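PDB 3C1A: putative oxidoreductase, which probably works as an NAD(P)-dependent oxidoreductase of the GFO/IDH/MocA family, on a substrate not yet known, with a Rossmann domain and a C-terminal sheet domain. Local coordinates for residues V73-P78 with E84-A89; A88-G93 with V121-E126; H127-N132 with L243-R248; P133-L138 with R232-F237; V166-D171 with A193-R198. All coordinates share one frame; numbering follows the deposited sequence.

From the N terminus, contact 1 comes first and closes a short loop between strand 72-76 and helix 82-91. Contact 2 starts on the same helix, shares A88 and A89 with contact 1, and spans to edge strand 123-126. Both belong to the Rossmann domain. Contact 3 then closes the largest loop, from residues 127-132 to strand 242-246. Contact 4 lies within that loop, and contact 5 lies within the loop of contact 4; none of these three cross. Contacts 3 and 4 join the loop after strand 123-126 and helix 133-140 to neighbouring strands 242-246 and 229-238. Contact 5 ties helix 168-184 to the outer strand 190-201 of that sheet.

Contact 1 of 5, residues V73-P78 with E84-A89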
# COMPACT_ATOMS: atom_id res chain seq x y z
N VAL A 73 -11.65 -4.30 -11.88
CA VAL A 73 -11.82 -5.15 -10.69
C VAL A 73 -10.89 -4.68 -9.56
O VAL A 73 -9.69 -4.50 -9.79
CB VAL A 73 -11.51 -6.64 -11.00
CG1 VAL A 73 -11.81 -7.52 -9.79
CG2 VAL A 73 -12.30 -7.13 -12.24
N ILE A 74 -11.44 -4.49 -8.36
CA ILE A 74 -10.65 -4.29 -7.17
C ILE A 74 -10.50 -5.65 -6.44
O ILE A 74 -11.51 -6.31 -6.07
CB ILE A 74 -11.33 -3.25 -6.24
CG1 ILE A 74 -11.59 -1.94 -7.01
CG2 ILE A 74 -10.52 -3.02 -4.96
CD1 ILE A 74 -12.11 -0.78 -6.11
N ILE A 75 -9.27 -6.10 -6.26
CA ILE A 75 -8.99 -7.37 -5.64
C ILE A 75 -8.51 -7.10 -4.18
O ILE A 75 -7.36 -6.70 -3.94
CB ILE A 75 -7.97 -8.22 -6.52
CG1 ILE A 75 -8.58 -8.50 -7.90
CG2 ILE A 75 -7.62 -9.49 -5.86
CD1 ILE A 75 -7.56 -8.90 -8.97
N ALA A 76 -9.41 -7.31 -3.22
CA ALA A 76 -9.15 -7.14 -1.80
C ALA A 76 -9.34 -8.48 -1.06
O ALA A 76 -10.17 -8.61 -0.18
CB ALA A 76 -10.05 -6.05 -1.27
N THR A 77 -8.57 -9.49 -1.47
CA THR A 77 -8.62 -10.84 -0.91
C THR A 77 -7.29 -11.10 -0.14
O THR A 77 -6.37 -10.30 -0.20
CB THR A 77 -8.82 -11.90 -2.05
OG1 THR A 77 -7.75 -11.84 -3.00
CG2 THR A 77 -10.16 -11.71 -2.80
N PRO A 78 -7.19 -12.24 0.59
CA PRO A 78 -5.90 -12.52 1.23
C PRO A 78 -4.83 -12.57 0.15
O PRO A 78 -5.12 -12.99 -0.98
CB PRO A 78 -6.12 -13.89 1.88
CG PRO A 78 -7.61 -13.92 2.15
CD PRO A 78 -8.17 -13.29 0.90
N GLU A 84 -3.87 -15.51 -8.62
CA GLU A 84 -4.88 -16.25 -9.41
C GLU A 84 -5.99 -15.33 -9.93
O GLU A 84 -6.41 -15.39 -11.08
CB GLU A 84 -5.52 -17.31 -8.54
CG GLU A 84 -6.46 -18.21 -9.27
CD GLU A 84 -7.25 -19.14 -8.34
OE1 GLU A 84 -7.20 -18.96 -7.10
OE2 GLU A 84 -7.93 -20.04 -8.87
N ILE A 85 -6.47 -14.47 -9.06
CA ILE A 85 -7.59 -13.59 -9.42
C ILE A 85 -7.13 -12.51 -10.39
O ILE A 85 -7.83 -12.19 -11.36
CB ILE A 85 -8.25 -12.96 -8.19
CG1 ILE A 85 -8.70 -14.05 -7.22
CG2 ILE A 85 -9.42 -12.08 -8.57
CD1 ILE A 85 -9.39 -13.47 -6.01
N THR A 86 -5.94 -11.96 -10.14
CA THR A 86 -5.34 -10.95 -11.03
C THR A 86 -5.09 -11.47 -12.44
O THR A 86 -5.41 -10.83 -13.40
CB THR A 86 -4.02 -10.36 -10.43
OG1 THR A 86 -4.27 -9.82 -9.12
CG2 THR A 86 -3.44 -9.31 -11.31
N LEU A 87 -4.46 -12.62 -12.54
CA LEU A 87 -4.28 -13.27 -13.83
C LEU A 87 -5.59 -13.49 -14.58
O LEU A 87 -5.61 -13.30 -15.79
CB LEU A 87 -3.54 -14.57 -13.65
CG LEU A 87 -2.07 -14.37 -13.26
CD1 LEU A 87 -1.49 -15.72 -12.73
CD2 LEU A 87 -1.27 -13.80 -14.45
N ALA A 88 -6.66 -13.86 -13.88
CA ALA A 88 -7.99 -14.06 -14.48
C ALA A 88 -8.58 -12.77 -14.95
O ALA A 88 -9.15 -12.70 -16.02
CB ALA A 88 -8.93 -14.71 -13.50
N ALA A 89 -8.45 -11.73 -14.14
CA ALA A 89 -8.92 -10.41 -14.52
C ALA A 89 -8.20 -9.86 -15.75
O ALA A 89 -8.85 -9.37 -16.68
CB ALA A 89 -8.80 -9.42 -13.32
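I75 and I85 meet as branched aliphatic chains. No ring, amide or carboxylate of residues 73-78 and 84-89 takes part, so there are no faces or edges to cover. The two isoleucines slide past each other in opposite directions. I85 CG2 lies 3.7 Å from I75 CD1 and equally close to I75 CG1. Its place follows from the first torsion of I85 (chi1 -56°), which sets CG2 anti to the backbone N and sends CG1 off beside that N. CD1, at the end of that second branch, meets T77. There the two side chains come tip to tip, with I85 CD1 3.7 Å from T77 CG2.

I75 CD1 also reaches T86, passing 3.4 Å from its OG1. This is a van der Waals contact. T86 OG1 is hydrogen-bonded to H82 O, one turn back in the helix, and T77 OG1 is hydrogen-bonded to T81 OG1. Segments 73-76 and 84-89 run nearly antiparallel, at 172°, with their axes 9.6 Å apart. This is the first half of the beta-alpha-beta unit made by strand 72-76, helix 82-91 and strand 95-99. I16, V96 and V98 of the neighbouring strands add to the same layer.

All the touching residues are buried. Between the two segments the contact is apolar and van der Waals. T77 offers its CG2 methyl, while T86 meets I75 mainly through a hydroxyl oxygen that already has its bond to H82 O. Just outside the contact, H82 NE2 of the same helix adds a polar tie by bonding T77 O.

Contact 2 of 5, residues A88-G93 with V121-E126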
# COMPACT_ATOMS: atom_id res chain seq x y z
N ALA A 88 -6.66 -13.86 -13.88
CA ALA A 88 -7.99 -14.06 -14.48
C ALA A 88 -8.58 -12.77 -14.95
O ALA A 88 -9.15 -12.70 -16.02
CB ALA A 88 -8.93 -14.71 -13.50
N ALA A 89 -8.45 -11.73 -14.14
CA ALA A 89 -8.92 -10.41 -14.52
C ALA A 89 -8.20 -9.86 -15.75
O ALA A 89 -8.85 -9.37 -16.68
CB ALA A 89 -8.80 -9.42 -13.32
N ILE A 90 -6.87 -9.98 -15.78
CA ILE A 90 -6.04 -9.54 -16.92
C ILE A 90 -6.45 -10.28 -18.19
O ILE A 90 -6.60 -9.66 -19.24
CB ILE A 90 -4.52 -9.79 -16.65
CG1 ILE A 90 -4.00 -8.85 -15.54
CG2 ILE A 90 -3.71 -9.56 -17.91
CD1 ILE A 90 -2.62 -9.24 -14.96
N ALA A 91 -6.54 -11.61 -18.09
CA ALA A 91 -6.97 -12.48 -19.19
C ALA A 91 -8.32 -12.02 -19.77
O ALA A 91 -8.58 -12.17 -20.97
CB ALA A 91 -7.06 -13.93 -18.70
N SER A 92 -9.18 -11.49 -18.91
CA SER A 92 -10.48 -10.95 -19.31
C SER A 92 -10.47 -9.51 -19.82
O SER A 92 -11.52 -8.99 -20.18
CB SER A 92 -11.47 -11.03 -18.15
OG SER A 92 -11.99 -12.35 -18.04
N GLY A 93 -9.31 -8.85 -19.83
CA GLY A 93 -9.25 -7.46 -20.26
C GLY A 93 -9.72 -6.42 -19.26
O GLY A 93 -9.91 -5.28 -19.63
N VAL A 121 -2.95 -4.70 -20.08
CA VAL A 121 -3.98 -4.35 -19.07
C VAL A 121 -3.38 -3.51 -17.93
O VAL A 121 -2.29 -3.79 -17.43
CB VAL A 121 -4.74 -5.62 -18.52
CG1 VAL A 121 -5.46 -5.36 -17.28
CG2 VAL A 121 -5.65 -6.29 -19.61
N MSE A 122 -4.08 -2.46 -17.52
CA MSE A 122 -3.61 -1.60 -16.45
C MSE A 122 -3.76 -2.32 -15.08
O MSE A 122 -4.84 -2.80 -14.76
CB MSE A 122 -4.38 -0.28 -16.49
CG MSE A 122 -3.80 0.71 -15.61
SE MSE A 122 -5.02 2.22 -15.58
CE MSE A 122 -6.32 1.72 -14.29
N VAL A 123 -2.66 -2.45 -14.32
CA VAL A 123 -2.67 -3.04 -12.97
C VAL A 123 -1.98 -2.08 -12.01
O VAL A 123 -0.82 -1.73 -12.21
CB VAL A 123 -1.99 -4.47 -12.94
CG1 VAL A 123 -1.96 -5.09 -11.49
CG2 VAL A 123 -2.71 -5.36 -13.94
N TRP A 124 -2.73 -1.61 -11.02
CA TRP A 124 -2.19 -0.77 -9.98
C TRP A 124 -2.17 -1.58 -8.71
O TRP A 124 -3.04 -2.43 -8.51
CB TRP A 124 -3.08 0.46 -9.76
CG TRP A 124 -3.05 1.51 -10.83
CD1 TRP A 124 -2.58 1.39 -12.09
CD2 TRP A 124 -3.53 2.86 -10.72
NE1 TRP A 124 -2.74 2.58 -12.80
CE2 TRP A 124 -3.30 3.50 -11.96
CE3 TRP A 124 -4.11 3.59 -9.69
CZ2 TRP A 124 -3.65 4.83 -12.20
CZ3 TRP A 124 -4.46 4.91 -9.94
CH2 TRP A 124 -4.22 5.51 -11.17
N VAL A 125 -1.17 -1.34 -7.86
CA VAL A 125 -1.17 -1.92 -6.54
C VAL A 125 -1.54 -0.84 -5.50
O VAL A 125 -1.04 0.29 -5.54
CB VAL A 125 0.14 -2.57 -6.20
CG1 VAL A 125 0.11 -3.11 -4.76
CG2 VAL A 125 0.45 -3.68 -7.24
N GLU A 126 -2.44 -1.19 -4.58
CA GLU A 126 -2.95 -0.25 -3.57
C GLU A 126 -1.99 -0.10 -2.38
O GLU A 126 -2.18 -0.72 -1.33
CB GLU A 126 -4.35 -0.65 -3.08
CG GLU A 126 -5.23 0.56 -2.65
CD GLU A 126 -5.07 0.96 -1.18
OE1 GLU A 126 -5.34 0.11 -0.29
OE2 GLU A 126 -4.73 2.15 -0.91
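V121 and I90 carry most of this contact, with V123 and G93 at its ends. V121 points at the end of helix 82-91 and its side chain meets that of I90 obliquely. V121 CB lies 4.1 Å from I90 CG2. V121 CG2 goes another way: it rests 3.5 Å from the backbone O of I90 and 3.8 Å from CA of G93. The helix terminus is closed there by a Schellman motif. G93 takes a positive phi of 77°, and its N is bonded to I90 O at 2.9 Å. V121 thus packs against the capped turn itself.

I90 continues to V123, which it crosses at about a right angle. I90 CD1 is 4.0 Å from V123 CG2. With chi1 at -69° its CG1 branch stands anti to the carbonyl carbon, which leads CD1 toward V123 while CG2 stays over V121. An alanine here is likely to leave V121 and V123 without their shared partner and open a gap under the helix end.

A115 and T119 of helix 106-119 also touch I90. The contact therefore lies where helices 82-91 and 106-119 meet strand 123-126, the edge strand next to 95-99 in the parallel sheet.

Contact 3 of 5, residues H127-N132 with L243-R248; sequences HTQLFN and LVMDDR
Q129, in the single 3-10 turn 128-130, faces M245 on strand 243-246 across a CA-CA distance of 10.9 Å, so the backbones stand well apart and long side chains bridge them. M245 is a selenomethionine. Its end methyl, CE, comes at the amide group of Q129 from the opposite direction. CE is 3.1 Å from Q129 OE1, a close touch, and 3.4 Å from Q129 CD. The Q129 chain gets there by a bend at chi2, 75°.

N132 lies next to Q129 and joins in. Its ND2 is 3.9 Å from M245 CE and gives a hydrogen bond to Q129 OE1, modelled at 2.6 Å. The donor lies almost in line with the C=O bond, at 167°, while OE1 is tilted somewhat from the N132 amide plane. The other end of N132 caps the next helix: OD1 accepts from A134 N. Q129 NE2 is hydrogen-bonded to a tetraethylene glycol, probably from the crystallisation liquor. Replacing Q129 by an alanine would probably leave N132 ND2 without this acceptor and the M245 methyl without its nearest partner.

Around this point, H175 of helix 168-184 touches Q129, P279 of helix 279-290 touches N132, and M245 packs on L234 of strand 229-238. The contact thus links the segment leaving strand 123-126 to the mixed sheet, just before helix 133-140.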
# COMPACT_ATOMS: atom_id res chain seq x y z
N HIS A 127 -0.97 0.71 -2.58
CA HIS A 127 0.01 1.06 -1.54
C HIS A 127 -0.46 2.42 -1.07
O HIS A 127 -0.22 3.44 -1.69
CB HIS A 127 1.42 1.19 -2.09
CG HIS A 127 2.05 -0.09 -2.54
ND1 HIS A 127 2.48 -0.28 -3.83
CD2 HIS A 127 2.37 -1.23 -1.87
CE1 HIS A 127 3.01 -1.48 -3.95
NE2 HIS A 127 2.93 -2.09 -2.77
N THR A 128 -1.17 2.41 0.03
CA THR A 128 -1.97 3.57 0.39
C THR A 128 -1.15 4.86 0.52
O THR A 128 -1.64 5.95 0.23
CB THR A 128 -2.70 3.27 1.68
OG1 THR A 128 -3.33 1.99 1.55
CG2 THR A 128 -3.75 4.34 1.97
N GLN A 129 0.09 4.75 1.00
CA GLN A 129 0.88 5.97 1.24
C GLN A 129 1.16 6.70 -0.05
O GLN A 129 1.31 7.91 -0.06
CB GLN A 129 2.23 5.66 1.91
CG GLN A 129 2.89 6.97 2.44
CD GLN A 129 2.21 7.44 3.67
OE1 GLN A 129 1.36 8.34 3.63
NE2 GLN A 129 2.52 6.80 4.80
N LEU A 130 1.27 5.96 -1.13
CA LEU A 130 1.60 6.57 -2.39
C LEU A 130 0.43 7.37 -2.99
O LEU A 130 0.60 8.00 -4.01
CB LEU A 130 2.08 5.52 -3.37
CG LEU A 130 3.27 4.70 -2.90
CD1 LEU A 130 3.69 3.80 -4.02
CD2 LEU A 130 4.42 5.59 -2.50
N PHE A 131 -0.75 7.30 -2.35
CA PHE A 131 -1.93 8.07 -2.71
C PHE A 131 -2.29 9.07 -1.61
O PHE A 131 -3.39 9.61 -1.60
CB PHE A 131 -3.12 7.11 -2.93
CG PHE A 131 -2.94 6.16 -4.07
CD1 PHE A 131 -3.17 6.56 -5.38
CD2 PHE A 131 -2.49 4.86 -3.84
CE1 PHE A 131 -3.02 5.68 -6.44
CE2 PHE A 131 -2.35 3.98 -4.92
CZ PHE A 131 -2.59 4.40 -6.21
N ASN A 132 -1.39 9.27 -0.65
CA ASN A 132 -1.64 10.17 0.47
C ASN A 132 -1.19 11.58 0.09
O ASN A 132 -0.03 11.76 -0.28
CB ASN A 132 -0.86 9.65 1.68
CG ASN A 132 -1.10 10.47 2.93
OD1 ASN A 132 -1.71 11.55 2.89
ND2 ASN A 132 -0.57 10.00 4.05
N LEU A 243 12.30 16.08 6.94
CA LEU A 243 10.85 16.06 6.74
C LEU A 243 10.29 14.87 7.49
O LEU A 243 10.81 13.76 7.36
CB LEU A 243 10.51 15.94 5.26
CG LEU A 243 10.81 17.22 4.49
CD1 LEU A 243 10.92 17.00 3.01
CD2 LEU A 243 9.71 18.25 4.85
N VAL A 244 9.28 15.13 8.31
CA VAL A 244 8.61 14.11 9.13
C VAL A 244 7.09 14.04 8.85
O VAL A 244 6.41 15.05 8.79
CB VAL A 244 8.85 14.33 10.66
CG1 VAL A 244 8.09 13.29 11.50
CG2 VAL A 244 10.33 14.33 11.02
N MSE A 245 6.57 12.83 8.68
CA MSE A 245 5.12 12.63 8.70
C MSE A 245 4.79 11.78 9.90
O MSE A 245 5.30 10.69 10.00
CB MSE A 245 4.69 11.89 7.45
CG MSE A 245 4.49 12.77 6.29
SE MSE A 245 4.36 11.79 4.67
CE MSE A 245 3.11 10.42 5.11
N ASP A 246 3.94 12.29 10.79
CA ASP A 246 3.68 11.65 12.08
C ASP A 246 2.21 11.68 12.46
O ASP A 246 1.64 12.77 12.56
CB ASP A 246 4.47 12.38 13.16
CG ASP A 246 4.37 11.71 14.54
OD1 ASP A 246 3.48 10.84 14.74
OD2 ASP A 246 5.20 12.05 15.40
N ASP A 247 1.59 10.52 12.69
CA ASP A 247 0.15 10.45 13.03
C ASP A 247 -0.25 11.13 14.33
O ASP A 247 -1.35 11.68 14.43
CB ASP A 247 -0.34 9.00 13.11
CG ASP A 247 -0.83 8.50 11.80
OD1 ASP A 247 -0.89 9.32 10.86
OD2 ASP A 247 -1.16 7.29 11.72
N ARG A 248 0.63 11.07 15.32
CA ARG A 248 0.39 11.67 16.62
C ARG A 248 0.50 13.20 16.59
O ARG A 248 0.04 13.86 17.53
CB ARG A 248 1.36 11.10 17.66

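Contact 4 of 5, residues P133-L138 with R232-F237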
# COMPACT_ATOMS: atom_id res chain seq x y z
N PRO A 133 -2.09 12.59 0.17
CA PRO A 133 -1.58 13.94 -0.11
C PRO A 133 -0.38 14.44 0.72
O PRO A 133 0.38 15.26 0.24
CB PRO A 133 -2.81 14.83 0.15
CG PRO A 133 -3.96 13.91 -0.14
CD PRO A 133 -3.54 12.60 0.44
N ALA A 134 -0.20 13.94 1.93
CA ALA A 134 0.94 14.31 2.74
C ALA A 134 2.26 13.79 2.13
O ALA A 134 3.28 14.49 2.20
CB ALA A 134 0.75 13.80 4.17
N TRP A 135 2.25 12.59 1.53
CA TRP A 135 3.44 11.98 0.93
C TRP A 135 3.80 12.73 -0.35
O TRP A 135 4.95 13.04 -0.61
CB TRP A 135 3.20 10.49 0.64
CG TRP A 135 4.35 9.84 -0.03
CD1 TRP A 135 4.38 9.33 -1.27
CD2 TRP A 135 5.66 9.65 0.52
NE1 TRP A 135 5.63 8.82 -1.55
CE2 TRP A 135 6.43 9.02 -0.46
CE3 TRP A 135 6.25 9.99 1.74
CZ2 TRP A 135 7.76 8.72 -0.26
CZ3 TRP A 135 7.57 9.68 1.94
CH2 TRP A 135 8.31 9.06 0.95
N GLU A 136 2.76 13.04 -1.12
CA GLU A 136 2.91 13.87 -2.30
C GLU A 136 3.50 15.25 -1.96
O GLU A 136 4.39 15.73 -2.65
CB GLU A 136 1.56 13.97 -3.01
CG GLU A 136 1.05 12.60 -3.55
CD GLU A 136 -0.41 12.61 -3.99
OE1 GLU A 136 -0.97 13.71 -4.17
OE2 GLU A 136 -1.00 11.52 -4.15
N ALA A 137 3.01 15.85 -0.87
CA ALA A 137 3.53 17.14 -0.35
C ALA A 137 4.99 17.03 0.16
O ALA A 137 5.77 17.95 -0.05
CB ALA A 137 2.66 17.67 0.75
N LEU A 138 5.34 15.92 0.81
CA LEU A 138 6.71 15.68 1.25
C LEU A 138 7.64 15.55 0.04
O LEU A 138 8.71 16.19 0.01
CB LEU A 138 6.83 14.40 2.12
CG LEU A 138 8.20 13.98 2.68
CD1 LEU A 138 8.04 13.04 3.93
CD2 LEU A 138 9.09 13.31 1.60
N ARG A 232 2.23 5.59 13.40
CA ARG A 232 2.80 5.56 12.05
C ARG A 232 3.55 6.85 11.86
O ARG A 232 2.96 7.96 11.92
CB ARG A 232 1.71 5.46 11.00
CG ARG A 232 1.01 4.10 10.97
N ARG A 233 4.86 6.75 11.65
CA ARG A 233 5.63 7.96 11.40
C ARG A 233 6.77 7.67 10.48
O ARG A 233 7.27 6.54 10.43
CB ARG A 233 6.10 8.61 12.70
CG ARG A 233 6.75 7.68 13.68
CD ARG A 233 7.14 8.47 14.90
NE ARG A 233 7.83 7.65 15.90
CZ ARG A 233 8.47 8.15 16.95
NH1 ARG A 233 8.55 9.47 17.12
NH2 ARG A 233 9.07 7.33 17.81
N LEU A 234 7.19 8.68 9.73
CA LEU A 234 8.43 8.56 8.98
C LEU A 234 9.18 9.89 8.99
O LEU A 234 8.61 10.93 9.30
CB LEU A 234 8.18 8.06 7.55
CG LEU A 234 7.43 8.93 6.55
CD1 LEU A 234 8.25 10.16 6.00
CD2 LEU A 234 7.00 7.99 5.42
N ALA A 235 10.48 9.84 8.70
CA ALA A 235 11.28 11.05 8.68
C ALA A 235 12.26 10.91 7.54
O ALA A 235 12.78 9.84 7.37
CB ALA A 235 12.03 11.20 10.00
N VAL A 236 12.47 11.96 6.76
CA VAL A 236 13.49 11.94 5.69
C VAL A 236 14.56 12.97 6.07
O VAL A 236 14.28 14.15 6.19
CB VAL A 236 12.91 12.21 4.26
CG1 VAL A 236 14.03 12.18 3.21
CG2 VAL A 236 11.87 11.14 3.90
N PHE A 237 15.77 12.51 6.31
CA PHE A 237 16.84 13.37 6.82
C PHE A 237 17.68 13.81 5.65
O PHE A 237 18.22 13.00 4.90
CB PHE A 237 17.72 12.65 7.86
CG PHE A 237 16.97 12.13 9.06
CD1 PHE A 237 16.81 12.90 10.20
CD2 PHE A 237 16.46 10.83 9.06
CE1 PHE A 237 16.13 12.43 11.29
CE2 PHE A 237 15.77 10.34 10.16
CZ PHE A 237 15.58 11.15 11.26
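L138 and L234 make the tightest apolar touch here, with L138 CD1 3.6 Å from L234 CD1. Their side chains meet at a slant. Two more hydrocarbon contacts lie next to it. W135 CZ3, at the far end of the indole, is 3.9 Å from L234 CD2. That methyl approaches the ring obliquely, and the two side chains cross at about a right angle. L138 CD2 is 4.2 Å from V236 CG2. L138 therefore uses one methyl on each of the two strand residues. CD1 of L234 touches L138 and brushes W135; CD2 touches W135. L234 holds its CG between backbone N and carbonyl carbon (chi1 67°), a crowded position that aims both methyls at the helix. W135 has its CG anti to the backbone N (chi1 177°), and the end of the ring comes nearer the strand than its start.

Polar bonding lies outside this core. W135 NE1 is hydrogen-bonded to D182 OD2 of helix 168-184, which helps fix how the indole is turned. On the other face of the strand, R233 bonds E154 in a salt bridge and meets W264 in a cation-pi contact.

The helix and strand segments run almost parallel, at 8°, with their axes 11.7 Å apart. L234 and V236 point toward the helix, and A235 between them points away. M179 and L183 of helix 168-184 also touch L234 and V236, respectively. Helices packed on one face of a mixed, largely antiparallel sheet fit the alpha/beta C-terminal domain of the GFO/IDH/MocA family.

Contact 5 of 5, residues V166-D171 with A193-R198; sequences VPMLWD and ASWAAR
M168, a selenomethionine, meets W195 at the far end of its indole. Its CE is 3.7 Å from both CH2 and CZ3 of W195, and it approaches the ring obliquely. The two side chains slide past each other in opposite directions. M168 is extended through its first two torsions and bends at chi3, 68°, which brings the methyl to the CZ3-CH2 end of the ring. A second, looser touch lies beside it: L169 CD1 is 4.2 Å from A193 CB.

Around the indole lie R198 and A197. R198 NE lies 3.6 Å above the W195 ring plane, over its centre. In turn, W195 NE1 lies 3.3 Å above the R198 guanidinium plane, displaced toward its rim. A197 O sits at the ring edge, in plane. R198 NE is salt-bridged to E205 of the adjacent strand. A196 and A197 form a classic beta bulge opposite D208, where the chain turns a corner between W195 and R198. On the helix side, P167 is the N-cap of helix 168-184, so M168 and L169 start its first turn. V209 packs against both M168 and W195. L311 and C314 of helix 301-314 back L169.

The joint is small and apolar across the two segments: a methyl against the end of an indole. The R198 guanidinium lies over one face of that ring, with its charge paired with E205, and probably helps to set how the indole is turned.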
# COMPACT_ATOMS: atom_id res chain seq x y z
N VAL A 166 -1.05 -13.46 7.92
CA VAL A 166 -0.04 -12.87 7.03
C VAL A 166 1.04 -12.24 7.90
O VAL A 166 0.75 -11.40 8.76
CB VAL A 166 -0.66 -11.83 6.03
CG1 VAL A 166 0.39 -11.19 5.15
CG2 VAL A 166 -1.68 -12.47 5.14
N PRO A 167 2.31 -12.65 7.71
CA PRO A 167 3.37 -12.11 8.56
C PRO A 167 3.47 -10.61 8.48
O PRO A 167 3.41 -10.06 7.37
CB PRO A 167 4.65 -12.74 7.97
CG PRO A 167 4.18 -13.92 7.30
CD PRO A 167 2.88 -13.58 6.72
N MSE A 168 3.61 -9.99 9.66
CA MSE A 168 3.80 -8.53 9.81
C MSE A 168 4.81 -7.97 8.80
O MSE A 168 4.57 -6.93 8.22
CB MSE A 168 4.27 -8.24 11.25
CG MSE A 168 4.66 -6.83 11.49
SE MSE A 168 5.08 -6.49 13.32
CE MSE A 168 6.76 -7.60 13.39
N LEU A 169 5.92 -8.66 8.57
CA LEU A 169 6.98 -8.17 7.64
C LEU A 169 6.33 -7.86 6.28
O LEU A 169 6.57 -6.82 5.68
CB LEU A 169 8.11 -9.22 7.48
CG LEU A 169 9.41 -8.83 6.77
CD1 LEU A 169 10.66 -9.32 7.57
CD2 LEU A 169 9.46 -9.33 5.33
N TRP A 170 5.48 -8.77 5.81
CA TRP A 170 4.86 -8.63 4.49
C TRP A 170 3.75 -7.64 4.54
O TRP A 170 3.72 -6.72 3.73
CB TRP A 170 4.32 -9.96 4.00
CG TRP A 170 5.45 -10.82 3.52
CD1 TRP A 170 6.29 -11.57 4.28
CD2 TRP A 170 5.89 -10.94 2.17
NE1 TRP A 170 7.22 -12.18 3.48
CE2 TRP A 170 7.01 -11.82 2.18
CE3 TRP A 170 5.46 -10.41 0.96
CZ2 TRP A 170 7.67 -12.17 1.01
CZ3 TRP A 170 6.13 -10.76 -0.19
CH2 TRP A 170 7.22 -11.64 -0.16
N ASP A 171 2.83 -7.85 5.46
CA ASP A 171 1.62 -7.05 5.56
C ASP A 171 1.94 -5.58 5.87
O ASP A 171 1.62 -4.70 5.08
CB ASP A 171 0.70 -7.70 6.60
CG ASP A 171 -0.64 -7.03 6.76
OD1 ASP A 171 -1.06 -6.18 5.93
OD2 ASP A 171 -1.30 -7.37 7.76
N ALA A 193 17.00 -7.91 7.62
CA ALA A 193 16.01 -7.71 8.67
C ALA A 193 16.61 -8.18 9.99
O ALA A 193 17.31 -9.20 10.05
CB ALA A 193 14.74 -8.48 8.37
N SER A 194 16.36 -7.40 11.03
CA SER A 194 16.89 -7.66 12.35
C SER A 194 15.77 -7.61 13.37
O SER A 194 15.12 -6.56 13.56
CB SER A 194 17.97 -6.67 12.73
OG SER A 194 18.66 -7.10 13.89
N TRP A 195 15.56 -8.76 14.01
CA TRP A 195 14.54 -8.92 15.03
C TRP A 195 15.12 -8.63 16.39
O TRP A 195 16.00 -9.36 16.87
CB TRP A 195 13.98 -10.34 15.01
CG TRP A 195 13.14 -10.62 13.81
CD1 TRP A 195 13.58 -11.04 12.60
CD2 TRP A 195 11.73 -10.47 13.70
NE1 TRP A 195 12.52 -11.18 11.74
CE2 TRP A 195 11.37 -10.83 12.39
CE3 TRP A 195 10.73 -10.08 14.58
CZ2 TRP A 195 10.07 -10.81 11.95
CZ3 TRP A 195 9.45 -10.06 14.16
CH2 TRP A 195 9.11 -10.42 12.85
N ALA A 196 14.62 -7.59 17.02
CA ALA A 196 14.97 -7.26 18.39
C ALA A 196 14.35 -8.22 19.39
O ALA A 196 14.97 -8.58 20.42
CB ALA A 196 14.49 -5.81 18.69
N ALA A 197 13.10 -8.60 19.11
CA ALA A 197 12.26 -9.44 19.99
C ALA A 197 11.24 -10.14 19.09
O ALA A 197 10.66 -9.49 18.20
CB ALA A 197 11.51 -8.59 21.02
N ARG A 198 11.07 -11.44 19.31
CA ARG A 198 10.18 -12.28 18.52
C ARG A 198 9.62 -13.40 19.40
O ARG A 198 10.35 -14.15 20.00
CB ARG A 198 10.99 -12.92 17.39
CG ARG A 198 10.17 -13.37 16.20
CD ARG A 198 11.12 -14.03 15.23
NE ARG A 198 10.62 -14.09 13.87
CZ ARG A 198 11.41 -14.31 12.81
NH1 ARG A 198 12.72 -14.48 12.94
NH2 ARG A 198 10.86 -14.35 11.60